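PDB 3TMA: tRNA (guanine(6)-N2)-methyltransferase from Thermus thermophilus, which transfers a methyl group from S-adenosyl-L-methionine to N2 of the guanosine at position 6 of tRNA(Phe). Local coordinates for residues A[295-298]-A[299-303]. Sequence-based numbering, arbitrary orientation.
Sequences LYWD and FLRGA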
loop_
_atom_site.group_PDB
_atom_site.type_symbol
_atom_site.label_atom_id
_atom_site.label_comp_id
_atom_site.label_asym_id
_atom_site.label_seq_id
_atom_site.Cartn_x
_atom_site.Cartn_y
_atom_site.Cartn_z
ATOM N N LEU A 295 -23.527 -3.039 15.024
ATOM C CA LEU A 295 -22.706 -3.974 14.232
ATOM C C LEU A 295 -21.354 -4.169 14.893
ATOM O O LEU A 295 -20.883 -5.310 15.002
ATOM C CB LEU A 295 -22.542 -3.510 12.780
ATOM C CG LEU A 295 -21.458 -4.151 11.871
ATOM C CD1 LEU A 295 -21.669 -5.634 11.655
ATOM C CD2 LEU A 295 -21.508 -3.433 10.552
ATOM N N TYR A 296 -20.732 -3.070 15.347
ATOM C CA TYR A 296 -19.428 -3.182 16.024
ATOM C C TYR A 296 -19.572 -4.041 17.283
ATOM O O TYR A 296 -18.710 -4.863 17.592
ATOM C CB TYR A 296 -18.920 -1.814 16.470
ATOM C CG TYR A 296 -18.241 -0.981 15.400
ATOM C CD1 TYR A 296 -18.034 -1.476 14.121
ATOM C CD2 TYR A 296 -17.850 0.334 15.673
ATOM C CE1 TYR A 296 -17.356 -0.713 13.156
ATOM C CE2 TYR A 296 -17.202 1.115 14.713
ATOM C CZ TYR A 296 -16.955 0.575 13.453
ATOM O OH TYR A 296 -16.332 1.357 12.494
ATOM N N TRP A 297 -20.609 -3.757 18.052
ATOM C CA TRP A 297 -20.859 -4.468 19.308
ATOM C C TRP A 297 -20.915 -6.005 19.117
ATOM O O TRP A 297 -20.195 -6.780 19.788
ATOM C CB TRP A 297 -22.210 -3.983 19.857
ATOM C CG TRP A 297 -22.577 -4.667 21.101
ATOM C CD1 TRP A 297 -23.227 -5.876 21.240
ATOM C CD2 TRP A 297 -22.275 -4.223 22.406
ATOM N NE1 TRP A 297 -23.329 -6.201 22.557
ATOM C CE2 TRP A 297 -22.777 -5.188 23.299
ATOM C CE3 TRP A 297 -21.659 -3.077 22.915
ATOM C CZ2 TRP A 297 -22.675 -5.044 24.668
ATOM C CZ3 TRP A 297 -21.567 -2.933 24.276
ATOM C CH2 TRP A 297 -22.057 -3.915 25.136
ATOM N N ASP A 298 -21.771 -6.437 18.189
ATOM C CA ASP A 298 -21.939 -7.855 17.889
ATOM C C ASP A 298 -20.703 -8.466 17.209
ATOM O O ASP A 298 -20.325 -9.604 17.501
ATOM C CB ASP A 298 -23.135 -8.064 16.958
ATOM C CG ASP A 298 -24.482 -7.743 17.618
ATOM O OD1 ASP A 298 -24.564 -7.588 18.866
ATOM O OD2 ASP A 298 -25.476 -7.654 16.850
ATOM N N PHE A 299 -20.108 -7.734 16.272
ATOM C CA PHE A 299 -18.939 -8.246 15.609
ATOM C C PHE A 299 -17.791 -8.449 16.605
ATOM O O PHE A 299 -17.112 -9.467 16.566
ATOM C CB PHE A 299 -18.474 -7.334 14.456
ATOM C CG PHE A 299 -17.024 -7.563 14.070
ATOM C CD1 PHE A 299 -16.651 -8.730 13.431
ATOM C CD2 PHE A 299 -16.062 -6.613 14.358
ATOM C CE1 PHE A 299 -15.331 -8.980 13.106
ATOM C CE2 PHE A 299 -14.732 -6.830 14.044
ATOM C CZ PHE A 299 -14.352 -8.035 13.451
ATOM N N LEU A 300 -17.525 -7.469 17.467
ATOM C CA LEU A 300 -16.342 -7.616 18.340
ATOM C C LEU A 300 -16.544 -8.751 19.335
ATOM O O LEU A 300 -15.591 -9.388 19.752
ATOM C CB LEU A 300 -16.026 -6.332 19.091
ATOM C CG LEU A 300 -15.516 -5.222 18.167
ATOM C CD1 LEU A 300 -15.628 -3.858 18.862
ATOM C CD2 LEU A 300 -14.077 -5.532 17.670
ATOM N N ARG A 301 -17.777 -8.950 19.785
ATOM C CA ARG A 301 -18.031 -10.058 20.697
ATOM C C ARG A 301 -17.900 -11.426 20.030
ATOM O O ARG A 301 -17.377 -12.370 20.634
ATOM C CB ARG A 301 -19.351 -9.873 21.471
ATOM C CG ARG A 301 -19.139 -8.884 22.645
ATOM C CD ARG A 301 -20.417 -8.135 23.042
ATOM N NE ARG A 301 -20.041 -7.097 23.999
ATOM C CZ ARG A 301 -19.441 -5.955 23.660
ATOM N NH1 ARG A 301 -19.165 -5.683 22.367
ATOM N NH2 ARG A 301 -19.069 -5.122 24.614
ATOM N N GLY A 302 -18.373 -11.530 18.794
ATOM C CA GLY A 302 -18.163 -12.751 18.014
ATOM C C GLY A 302 -16.669 -12.983 17.794
ATOM O O GLY A 302 -16.185 -14.139 17.841
ATOM N N ALA A 303 -15.923 -11.903 17.532
ATOM C CA ALA A 303 -14.488 -12.063 17.246
ATOM C C ALA A 303 -13.788 -12.605 18.482
ATOM O O ALA A 303 -12.984 -13.528 18.385
ATOM C CB ALA A 303 -13.839 -10.726 16.834
#
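Arg301 reaches back one helical turn and lays its guanidinium flat on the indole of Trp297, the two planes only 5° apart. Arg301 CZ stands 3.3 Å from the centroid of the Trp297 six-membered ring, almost straight above it, in a cation-pi stack; Arg301 NH2 passes over the far end of the benzo ring, 3.3 Å from Trp297 CH2. Nearer the backbone, Arg301 CD makes a CH-pi contact with the five-membered ring. A chi1 of 178°, which sets Trp297 CG opposite the backbone N, swings the indole out to where the extended arginine can lie across it.

A hydrogen bond helps to fix the guanidinium's rotation: Arg301 NH1 gives an N-H to Trp297 O at 3.0 Å, close to the guanidinium plane, and that oxygen also accepts the helical bond from Arg301 N at 3.2 Å. NH1 is further held by Ala326 O. Asp298 OD1 lies at the indole's edge, in the ring plane, on this partly exposed side, and is 6.7 Å from Arg301 NH1, too far for a salt bridge.

Leu295, Tyr296, Phe299 and Leu300 make up the buried face, in contrast to the partly exposed Trp297, Asp298 and Arg301. Tyr296, its OH bonded to Thr317, and Leu300 both pack on helix 320-326. Helix 290-305 packs against the Rossmann-fold sheet of the methyltransferase domain: Phe299 meets Phe211 edge-to-face, close to Ala263 of the probable S-adenosyl-L-methionine site, and rests on Ala278 of strand 275-278 and Leu315 of strand 312-317.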